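Local coordinates for protein 5'-Methylthioadenosine Nucleosidase (Arabidopsis thaliana, PDB 2H8G) that belongs to the phosphorylase superfamily as a nucleosidase and binds adenine in a pocket beside its central mixed beta sheet, at residues I111-T116 with L198-G203; G118-K123 with L226-K231; G128-V133 with L220-D225. All coordinates share one frame; numbering follows the deposited sequence.

Contact 1: residues I111-T116 with L198-G203. With ADE (adenine), chain C.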
loop_
_atom_site.group_PDB
_atom_site.type_symbol
_atom_site.label_atom_id
_atom_site.label_comp_id
_atom_site.label_asym_id
_atom_site.label_seq_id
_atom_site.Cartn_x
_atom_site.Cartn_y
_atom_site.Cartn_z
ATOM N N ILE A 111 -15.323 -6.723 7.805
ATOM C CA ILE A 111 -15.074 -5.735 6.764
ATOM C C ILE A 111 -15.571 -6.280 5.436
ATOM O O ILE A 111 -15.410 -7.460 5.149
ATOM C CB ILE A 111 -13.565 -5.451 6.615
ATOM C CG1 ILE A 111 -13.019 -4.833 7.900
ATOM C CG2 ILE A 111 -13.321 -4.527 5.426
ATOM C CD1 ILE A 111 -11.514 -4.842 7.977
ATOM N N ILE A 112 -16.194 -5.424 4.637
ATOM C CA ILE A 112 -16.658 -5.838 3.322
ATOM C C ILE A 112 -16.011 -4.908 2.308
ATOM O O ILE A 112 -16.233 -3.700 2.346
ATOM C CB ILE A 112 -18.191 -5.708 3.152
ATOM C CG1 ILE A 112 -18.919 -6.566 4.189
ATOM C CG2 ILE A 112 -18.584 -6.136 1.734
ATOM C CD1 ILE A 112 -20.431 -6.435 4.130
ATOM N N ASN A 113 -15.185 -5.466 1.430
ATOM C CA ASN A 113 -14.545 -4.682 0.378
ATOM C C ASN A 113 -15.456 -4.869 -0.832
ATOM O O ASN A 113 -15.505 -5.943 -1.417
ATOM C CB ASN A 113 -13.143 -5.231 0.076
ATOM C CG ASN A 113 -12.472 -4.528 -1.097
ATOM O OD1 ASN A 113 -11.716 -5.148 -1.851
ATOM N ND2 ASN A 113 -12.730 -3.228 -1.247
ATOM N N ALA A 114 -16.206 -3.829 -1.181
ATOM C CA ALA A 114 -17.124 -3.909 -2.311
ATOM C C ALA A 114 -16.663 -2.982 -3.417
ATOM O O ALA A 114 -16.268 -1.848 -3.158
ATOM C CB ALA A 114 -18.538 -3.529 -1.860
ATOM N N GLY A 115 -16.704 -3.468 -4.653
ATOM C CA GLY A 115 -16.289 -2.636 -5.764
ATOM C C GLY A 115 -16.382 -3.356 -7.090
ATOM O O GLY A 115 -16.740 -4.535 -7.149
ATOM N N THR A 116 -16.069 -2.623 -8.153
ATOM C CA THR A 116 -16.082 -3.153 -9.504
ATOM C C THR A 116 -14.763 -3.863 -9.796
ATOM O O THR A 116 -13.760 -3.655 -9.111
ATOM C CB THR A 116 -16.304 -2.025 -10.534
ATOM O OG1 THR A 116 -15.388 -0.951 -10.289
ATOM C CG2 THR A 116 -17.720 -1.506 -10.440
ATOM N N LEU A 198 -11.257 -13.050 -11.218
ATOM C CA LEU A 198 -11.444 -11.599 -11.129
ATOM C C LEU A 198 -10.137 -10.831 -10.972
ATOM O O LEU A 198 -9.167 -11.343 -10.411
ATOM C CB LEU A 198 -12.335 -11.286 -9.926
ATOM C CG LEU A 198 -13.581 -12.158 -9.767
ATOM C CD1 LEU A 198 -14.124 -12.012 -8.353
ATOM C CD2 LEU A 198 -14.624 -11.778 -10.805
ATOM N N LYS A 199 -10.140 -9.585 -11.437
ATOM C CA LYS A 199 -8.966 -8.724 -11.384
ATOM C C LYS A 199 -9.366 -7.343 -10.876
ATOM O O LYS A 199 -10.311 -6.736 -11.393
ATOM C CB LYS A 199 -8.357 -8.617 -12.790
ATOM C CG LYS A 199 -7.153 -7.702 -12.923
ATOM C CD LYS A 199 -6.692 -7.635 -14.389
ATOM C CE LYS A 199 -5.473 -6.753 -14.556
ATOM N NZ LYS A 199 -5.741 -5.334 -14.180
ATOM N N ASP A 200 -8.661 -6.848 -9.861
ATOM C CA ASP A 200 -8.972 -5.524 -9.320
ATOM C C ASP A 200 -7.709 -4.788 -8.896
ATOM O O ASP A 200 -6.596 -5.205 -9.227
ATOM C CB ASP A 200 -9.936 -5.621 -8.134
ATOM C CG ASP A 200 -9.248 -6.035 -6.853
ATOM O OD1 ASP A 200 -9.775 -5.720 -5.762
ATOM O OD2 ASP A 200 -8.186 -6.689 -6.927
ATOM N N MET A 201 -7.878 -3.696 -8.159
ATOM C CA MET A 201 -6.739 -2.895 -7.744
ATOM C C MET A 201 -6.589 -2.666 -6.243
ATOM O O MET A 201 -5.695 -1.926 -5.836
ATOM C CB MET A 201 -6.781 -1.542 -8.470
ATOM C CG MET A 201 -6.631 -1.658 -9.979
ATOM S SD MET A 201 -7.014 -0.142 -10.882
ATOM C CE MET A 201 -5.695 0.895 -10.350
ATOM N N GLU A 202 -7.424 -3.304 -5.422
ATOM C CA GLU A 202 -7.335 -3.099 -3.968
ATOM C C GLU A 202 -7.475 -4.337 -3.076
ATOM O O GLU A 202 -6.900 -4.382 -1.988
ATOM C CB GLU A 202 -8.405 -2.109 -3.493
ATOM C CG GLU A 202 -8.315 -0.684 -4.033
ATOM C CD GLU A 202 -8.988 -0.504 -5.380
ATOM O OE1 GLU A 202 -9.989 -1.209 -5.649
ATOM O OE2 GLU A 202 -8.526 0.367 -6.153
ATOM N N GLY A 203 -8.257 -5.312 -3.525
ATOM C CA GLY A 203 -8.538 -6.497 -2.725
ATOM C C GLY A 203 -7.472 -7.134 -1.853
ATOM O O GLY A 203 -7.640 -7.254 -0.637
HETATM N N9 ADE C . -11.619 -2.536 -12.207
HETATM C C8 ADE C . -12.522 -2.737 -13.192
HETATM N N7 ADE C . -12.040 -3.451 -14.238
HETATM C C5 ADE C . -10.744 -3.714 -13.884
HETATM C C6 ADE C . -9.658 -4.424 -14.516
HETATM N N6 ADE C . -9.808 -4.993 -15.707
HETATM N N1 ADE C . -8.422 -4.492 -13.830
HETATM C C2 ADE C . -8.284 -3.896 -12.600
HETATM N N3 ADE C . -9.273 -3.198 -11.921
HETATM C C4 ADE C . -10.464 -3.155 -12.624
HETATM O O HOH W 1 -11.853 -2.016 -3.898
#
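N113 approaches G203 and D200 with the oxygen of its amide. Its CB points toward the turn after strand 198-200 and its CG is anti to the backbone N (chi1 175°); N113 OD1 comes to 3.6 Å from G203 CA. No hydrogen bond runs directly between the segments; a water spans them instead. It accepts from N113 ND2 at 3.0 Å and donates to E202 OE1 at 2.7 Å. The other oxygen of that carboxylate, E202 OE2, is held by the backbone N of G91, so both oxygens of E202 are engaged.

D200 also aims its CB at strand 110-119, but its carboxylate bonds to its own turn through OD1, while OD2 is hydrogen-bonded to T177 OG1. D200 OD1 takes the N-H of G203 at 2.7 Å, on its syn side and 25° out of the carboxylate plane, and more weakly that of E202. This Asx motif lies where strand 198-200, set between strands 110-119 and 171-177 in the mixed sheet of the phosphorylase-superfamily fold, gives way to helix 203-212, with E202 as N-cap. D200 OD1 and N113 OD1 stand 4.4 Å apart, and K221 NZ satisfies both, by a salt bridge to the first and a hydrogen bond to the second.

The residues flanking D200 turn to the adenine. K199 runs extended away from strand 110-119 until chi4 (-63°) bends NZ onto adenine N1, a hydrogen bond of 2.8 Å; the same NZ also binds D182 O. M201 brings its CG to 3.6 Å from adenine N3, and its side chain packs on I143 of the second subunit.

Contact 2: residues G118-K123 with L226-K231. With ADE (adenine), chain C.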
loop_
_atom_site.group_PDB
_atom_site.type_symbol
_atom_site.label_atom_id
_atom_site.label_comp_id
_atom_site.label_asym_id
_atom_site.label_seq_id
_atom_site.Cartn_x
_atom_site.Cartn_y
_atom_site.Cartn_z
ATOM N N GLY A 118 -12.519 -6.485 -13.071
ATOM C CA GLY A 118 -12.489 -7.081 -14.392
ATOM C C GLY A 118 -12.737 -8.561 -14.171
ATOM O O GLY A 118 -12.491 -9.087 -13.079
ATOM N N GLY A 119 -13.248 -9.240 -15.190
ATOM C CA GLY A 119 -13.511 -10.659 -15.062
ATOM C C GLY A 119 -13.023 -11.422 -16.275
ATOM O O GLY A 119 -12.816 -10.850 -17.346
ATOM N N PHE A 120 -12.804 -12.717 -16.096
ATOM C CA PHE A 120 -12.374 -13.558 -17.197
ATOM C C PHE A 120 -13.530 -14.422 -17.665
ATOM O O PHE A 120 -14.080 -15.219 -16.902
ATOM C CB PHE A 120 -11.182 -14.423 -16.782
ATOM C CG PHE A 120 -9.906 -13.648 -16.656
ATOM C CD1 PHE A 120 -9.583 -12.996 -15.473
ATOM C CD2 PHE A 120 -9.059 -13.508 -17.754
ATOM C CE1 PHE A 120 -8.435 -12.211 -15.384
ATOM C CE2 PHE A 120 -7.909 -12.724 -17.673
ATOM C CZ PHE A 120 -7.599 -12.075 -16.485
ATOM N N LYS A 121 -13.903 -14.228 -18.925
ATOM C CA LYS A 121 -14.994 -14.964 -19.541
ATOM C C LYS A 121 -14.713 -16.463 -19.498
ATOM O O LYS A 121 -15.621 -17.264 -19.268
ATOM C CB LYS A 121 -15.172 -14.494 -20.989
ATOM C CG LYS A 121 -16.323 -15.144 -21.738
ATOM C CD LYS A 121 -16.466 -14.565 -23.143
ATOM C CE LYS A 121 -15.205 -14.787 -23.976
ATOM N NZ LYS A 121 -15.355 -14.285 -25.371
ATOM N N VAL A 122 -13.453 -16.838 -19.694
ATOM C CA VAL A 122 -13.078 -18.248 -19.675
ATOM C C VAL A 122 -13.237 -18.875 -18.293
ATOM O O VAL A 122 -13.332 -20.097 -18.168
ATOM C CB VAL A 122 -11.621 -18.454 -20.156
ATOM C CG1 VAL A 122 -11.458 -17.902 -21.563
ATOM C CG2 VAL A 122 -10.647 -17.790 -19.197
ATOM N N LYS A 123 -13.275 -18.041 -17.256
ATOM C CA LYS A 123 -13.428 -18.525 -15.888
ATOM C C LYS A 123 -14.881 -18.488 -15.431
ATOM O O LYS A 123 -15.184 -18.772 -14.267
ATOM C CB LYS A 123 -12.569 -17.698 -14.928
ATOM C CG LYS A 123 -11.074 -17.871 -15.133
ATOM C CD LYS A 123 -10.671 -19.326 -14.955
ATOM C CE LYS A 123 -9.186 -19.522 -15.192
ATOM N NZ LYS A 123 -8.367 -18.777 -14.200
ATOM N N LEU A 226 -14.669 -7.528 -19.368
ATOM C CA LEU A 226 -14.089 -8.854 -19.557
ATOM C C LEU A 226 -12.667 -8.694 -20.086
ATOM O O LEU A 226 -12.449 -8.255 -21.219
ATOM C CB LEU A 226 -14.949 -9.675 -20.525
ATOM C CG LEU A 226 -16.394 -9.889 -20.062
ATOM C CD1 LEU A 226 -17.152 -10.694 -21.115
ATOM C CD2 LEU A 226 -16.415 -10.602 -18.719
ATOM N N VAL A 227 -11.697 -9.048 -19.249
ATOM C CA VAL A 227 -10.291 -8.916 -19.602
ATOM C C VAL A 227 -9.917 -9.723 -20.838
ATOM O O VAL A 227 -9.028 -9.332 -21.594
ATOM C CB VAL A 227 -9.395 -9.323 -18.413
ATOM C CG1 VAL A 227 -7.931 -9.120 -18.764
ATOM C CG2 VAL A 227 -9.757 -8.487 -17.191
ATOM N N ASP A 228 -10.596 -10.845 -21.042
ATOM C CA ASP A 228 -10.332 -11.682 -22.206
ATOM C C ASP A 228 -11.435 -11.511 -23.248
ATOM O O ASP A 228 -11.676 -12.394 -24.077
ATOM C CB ASP A 228 -10.183 -13.153 -21.789
ATOM C CG ASP A 228 -11.356 -13.663 -20.972
ATOM O OD1 ASP A 228 -12.237 -12.856 -20.606
ATOM O OD2 ASP A 228 -11.389 -14.879 -20.686
ATOM N N GLY A 229 -12.087 -10.353 -23.202
ATOM C CA GLY A 229 -13.149 -10.043 -24.145
ATOM C C GLY A 229 -12.602 -9.361 -25.386
ATOM O O GLY A 229 -11.428 -9.536 -25.720
ATOM N N ASP A 230 -13.431 -8.574 -26.068
ATOM C CA ASP A 230 -12.993 -7.901 -27.289
ATOM C C ASP A 230 -13.011 -6.373 -27.230
ATOM O O ASP A 230 -12.651 -5.708 -28.200
ATOM C CB ASP A 230 -13.845 -8.376 -28.471
ATOM C CG ASP A 230 -15.243 -7.788 -28.458
ATOM O OD1 ASP A 230 -15.913 -7.855 -27.405
ATOM O OD2 ASP A 230 -15.672 -7.263 -29.507
ATOM N N LYS A 231 -13.432 -5.813 -26.102
ATOM C CA LYS A 231 -13.474 -4.360 -25.964
ATOM C C LYS A 231 -12.299 -3.861 -25.128
ATOM O O LYS A 231 -11.751 -4.602 -24.312
ATOM C CB LYS A 231 -14.784 -3.929 -25.299
ATOM C CG LYS A 231 -16.036 -4.343 -26.052
ATOM C CD LYS A 231 -17.294 -3.938 -25.297
ATOM C CE LYS A 231 -18.549 -4.313 -26.074
ATOM N NZ LYS A 231 -18.593 -3.649 -27.410
HETATM N N9 ADE C . -11.619 -2.536 -12.207
HETATM C C8 ADE C . -12.522 -2.737 -13.192
HETATM N N7 ADE C . -12.040 -3.451 -14.238
HETATM C C5 ADE C . -10.744 -3.714 -13.884
HETATM C C6 ADE C . -9.658 -4.424 -14.516
HETATM N N6 ADE C . -9.808 -4.993 -15.707
HETATM N N1 ADE C . -8.422 -4.492 -13.830
HETATM C C2 ADE C . -8.284 -3.896 -12.600
HETATM N N3 ADE C . -9.273 -3.198 -11.921
HETATM C C4 ADE C . -10.464 -3.155 -12.624
#
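G119 and L226 pair as a single parallel bridge, their CA atoms 4.9 Å apart, where strands 110-119 and 217-226 run out side by side. The carbonyl of G119 is the shared acceptor: V227 N donates to G119 O at 2.8 Å, nearly along the C=O axis (160° at the oxygen), while L226 CA makes a CA-H...O contact with the same oxygen at 3.2 Å. Beyond the bridge the two segments leave the sheet. L226 to G229 fold into a type I turn, closed by G229 N on L226 O, and 121-123 wind into a short 3-10 segment.

D228 reaches back from the turn to the start of that segment. Its CG lies between the backbone N and the carbonyl carbon (chi1 53°), and each carboxylate oxygen uses its syn lone pair: D228 OD1 takes K121 N at 2.7 Å and D228 OD2 takes V122 N at 3.0 Å. Two successive backbone N-H groups thus grip one carboxylate in a fork, which fixes its rotation and ties the loop before helix 233-259 to the residues that follow strand 110-119. In this phosphorylase-superfamily fold, G118 and V227 of these segments line the adenine pocket.

V227 faces two ways. Its CB sits over one face of the F120 ring, offset toward the rim, in a CH-pi contact 4.0 Å from the centroid and 23° off the normal; F120 CZ also meets V227 CG1 at 3.7 Å. The other branch, V227 CG2, turns to the adenine and stands 3.8 Å from adenine N6. G118, with no side chain, lies close to the same amino group. L226 N is hydrogen-bonded to E236 OE1 of helix 233-259.

Contact 3: residues G128-V133 with L220-D225. With ADE (adenine), chain C.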
loop_
_atom_site.group_PDB
_atom_site.type_symbol
_atom_site.label_atom_id
_atom_site.label_comp_id
_atom_site.label_asym_id
_atom_site.label_seq_id
_atom_site.Cartn_x
_atom_site.Cartn_y
_atom_site.Cartn_z
ATOM N N GLY A 128 -21.768 -7.695 -15.172
ATOM C CA GLY A 128 -22.903 -7.568 -14.279
ATOM C C GLY A 128 -22.909 -8.528 -13.106
ATOM O O GLY A 128 -23.633 -8.312 -12.138
ATOM N N ASP A 129 -22.117 -9.593 -13.185
ATOM C CA ASP A 129 -22.057 -10.558 -12.095
ATOM C C ASP A 129 -21.432 -9.937 -10.855
ATOM O O ASP A 129 -20.456 -9.195 -10.953
ATOM C CB ASP A 129 -21.198 -11.774 -12.463
ATOM C CG ASP A 129 -21.852 -12.682 -13.474
ATOM O OD1 ASP A 129 -23.089 -12.628 -13.631
ATOM O OD2 ASP A 129 -21.115 -13.474 -14.097
ATOM N N VAL A 130 -22.003 -10.236 -9.693
ATOM C CA VAL A 130 -21.439 -9.760 -8.443
ATOM C C VAL A 130 -20.936 -11.021 -7.759
ATOM O O VAL A 130 -21.723 -11.876 -7.353
ATOM C CB VAL A 130 -22.468 -9.070 -7.542
ATOM C CG1 VAL A 130 -21.781 -8.603 -6.260
ATOM C CG2 VAL A 130 -23.089 -7.886 -8.275
ATOM N N PHE A 131 -19.617 -11.130 -7.667
ATOM C CA PHE A 131 -18.941 -12.281 -7.078
ATOM C C PHE A 131 -18.608 -12.160 -5.599
ATOM O O PHE A 131 -18.347 -11.070 -5.092
ATOM C CB PHE A 131 -17.607 -12.526 -7.791
ATOM C CG PHE A 131 -17.712 -13.285 -9.079
ATOM C CD1 PHE A 131 -18.231 -12.694 -10.228
ATOM C CD2 PHE A 131 -17.242 -14.593 -9.154
ATOM C CE1 PHE A 131 -18.276 -13.399 -11.430
ATOM C CE2 PHE A 131 -17.282 -15.297 -10.348
ATOM C CZ PHE A 131 -17.800 -14.703 -11.488
ATOM N N LEU A 132 -18.594 -13.309 -4.930
ATOM C CA LEU A 132 -18.187 -13.395 -3.535
ATOM C C LEU A 132 -16.800 -14.020 -3.728
ATOM O O LEU A 132 -16.681 -15.059 -4.371
ATOM C CB LEU A 132 -19.088 -14.356 -2.759
ATOM C CG LEU A 132 -18.874 -14.413 -1.247
ATOM C CD1 LEU A 132 -19.191 -13.059 -0.627
ATOM C CD2 LEU A 132 -19.775 -15.486 -0.663
ATOM N N VAL A 133 -15.757 -13.396 -3.198
ATOM C CA VAL A 133 -14.402 -13.916 -3.381
ATOM C C VAL A 133 -14.000 -15.026 -2.408
ATOM O O VAL A 133 -14.262 -14.930 -1.212
ATOM C CB VAL A 133 -13.373 -12.763 -3.274
ATOM C CG1 VAL A 133 -11.954 -13.312 -3.303
ATOM C CG2 VAL A 133 -13.584 -11.782 -4.416
ATOM N N LEU A 220 -17.125 -8.276 -2.277
ATOM C CA LEU A 220 -18.220 -8.284 -3.238
ATOM C C LEU A 220 -17.607 -7.566 -4.429
ATOM O O LEU A 220 -17.300 -6.373 -4.357
ATOM C CB LEU A 220 -19.432 -7.516 -2.711
ATOM C CG LEU A 220 -20.077 -8.115 -1.460
ATOM C CD1 LEU A 220 -21.217 -7.219 -1.002
ATOM C CD2 LEU A 220 -20.585 -9.524 -1.755
ATOM N N LYS A 221 -17.397 -8.300 -5.514
ATOM C CA LYS A 221 -16.766 -7.727 -6.697
ATOM C C LYS A 221 -17.669 -7.860 -7.913
ATOM O O LYS A 221 -17.999 -8.968 -8.342
ATOM C CB LYS A 221 -15.417 -8.418 -6.933
ATOM C CG LYS A 221 -14.407 -8.169 -5.799
ATOM C CD LYS A 221 -13.832 -6.754 -5.846
ATOM C CE LYS A 221 -13.117 -6.388 -4.538
ATOM N NZ LYS A 221 -12.333 -5.123 -4.664
ATOM N N ALA A 222 -18.070 -6.711 -8.451
ATOM C CA ALA A 222 -18.974 -6.651 -9.594
ATOM C C ALA A 222 -18.215 -6.444 -10.904
ATOM O O ALA A 222 -17.473 -5.472 -11.063
ATOM C CB ALA A 222 -19.983 -5.534 -9.380
ATOM N N VAL A 223 -18.418 -7.366 -11.842
ATOM C CA VAL A 223 -17.735 -7.338 -13.135
ATOM C C VAL A 223 -18.225 -6.267 -14.099
ATOM O O VAL A 223 -19.374 -6.290 -14.541
ATOM C CB VAL A 223 -17.840 -8.719 -13.828
ATOM C CG1 VAL A 223 -17.086 -8.707 -15.154
ATOM C CG2 VAL A 223 -17.269 -9.796 -12.918
ATOM N N THR A 224 -17.332 -5.338 -14.425
ATOM C CA THR A 224 -17.644 -4.251 -15.355
ATOM C C THR A 224 -17.041 -4.472 -16.736
ATOM O O THR A 224 -17.454 -3.844 -17.708
ATOM C CB THR A 224 -17.122 -2.892 -14.844
ATOM O OG1 THR A 224 -15.751 -3.021 -14.437
ATOM C CG2 THR A 224 -17.962 -2.401 -13.679
ATOM N N ASP A 225 -16.061 -5.362 -16.826
ATOM C CA ASP A 225 -15.409 -5.608 -18.102
ATOM C C ASP A 225 -14.807 -7.000 -18.155
ATOM O O ASP A 225 -14.483 -7.584 -17.118
ATOM C CB ASP A 225 -14.312 -4.565 -18.340
ATOM C CG ASP A 225 -13.327 -4.480 -17.188
ATOM O OD1 ASP A 225 -13.695 -3.943 -16.126
ATOM O OD2 ASP A 225 -12.182 -4.957 -17.341
HETATM N N9 ADE C . -11.619 -2.536 -12.207
HETATM C C8 ADE C . -12.522 -2.737 -13.192
HETATM N N7 ADE C . -12.040 -3.451 -14.238
HETATM C C5 ADE C . -10.744 -3.714 -13.884
HETATM C C6 ADE C . -9.658 -4.424 -14.516
HETATM N N6 ADE C . -9.808 -4.993 -15.707
HETATM N N1 ADE C . -8.422 -4.492 -13.830
HETATM C C2 ADE C . -8.284 -3.896 -12.600
HETATM N N3 ADE C . -9.273 -3.198 -11.921
HETATM C C4 ADE C . -10.464 -3.155 -12.624
#
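F131 and K221 form the central hydrogen-bonded pair of an antiparallel ladder within the mixed sheet of this phosphorylase-superfamily fold, flanked by the non-hydrogen-bonded pairs V130-A222 and L132-L220. F131 N donates to K221 O at 2.8 Å and K221 N returns the bond to F131 O. The N-to-C directions of the short strand segments lie 142° apart, well away from strictly antiparallel. Just before strand 130-133, D129 O accepts from V223 N, and G128 N binds V223 O at 2.8 Å.

The side chain of F131 reaches from K221 to V223. Its CB lies 3.6 Å from K221 O. CG follows anti to the carbonyl carbon (chi1 -82°), and the ring edge turns to K221 O, which lies near the ring plane. CD1 and then CE1 pass V223 CG2, CE1 at 4.0 Å, with the methyl oblique to the ring. The F131 side chain also touches A125 and T197 of neighbouring loops.

V130, A222, L132 and L220 share the other face. V130 CG2 meets A222 CB at 4.0 Å and L132 CD1 meets L220 CD2 at 4.0 Å, while helix 233-259 covers V130 and A222 through T251 and V244.

At the end of strand 217-226, T224 OG1 donates to D225 OD1 at 2.8 Å, while D225 OD2 accepts from adenine N6 at 2.9 Å, nearly straight at 170°.

Three contacts in or at the end of one sheet converge on the same adenine. Contact 1 and contact 3 have centres about 9 Å apart and are joined by the salt bridge from K221 NZ to D200 OD1 (2.8 Å), so the ladder of 128-133 with 220-225 supplies the lysine paired with D200, next to K199. Contact 2 lies about 12 Å from contact 3 and 17 Å from contact 1, centre to centre, farther out from the middle of the chain. Probable backbone hydrogen bonds tie it to both: G118 N to K199 O and G119 N to D225 O. Adenine is hydrogen-bonded by contact 1 through K199 and by contact 3 through D225, while V227 CG2 of contact 2 touches it near N6.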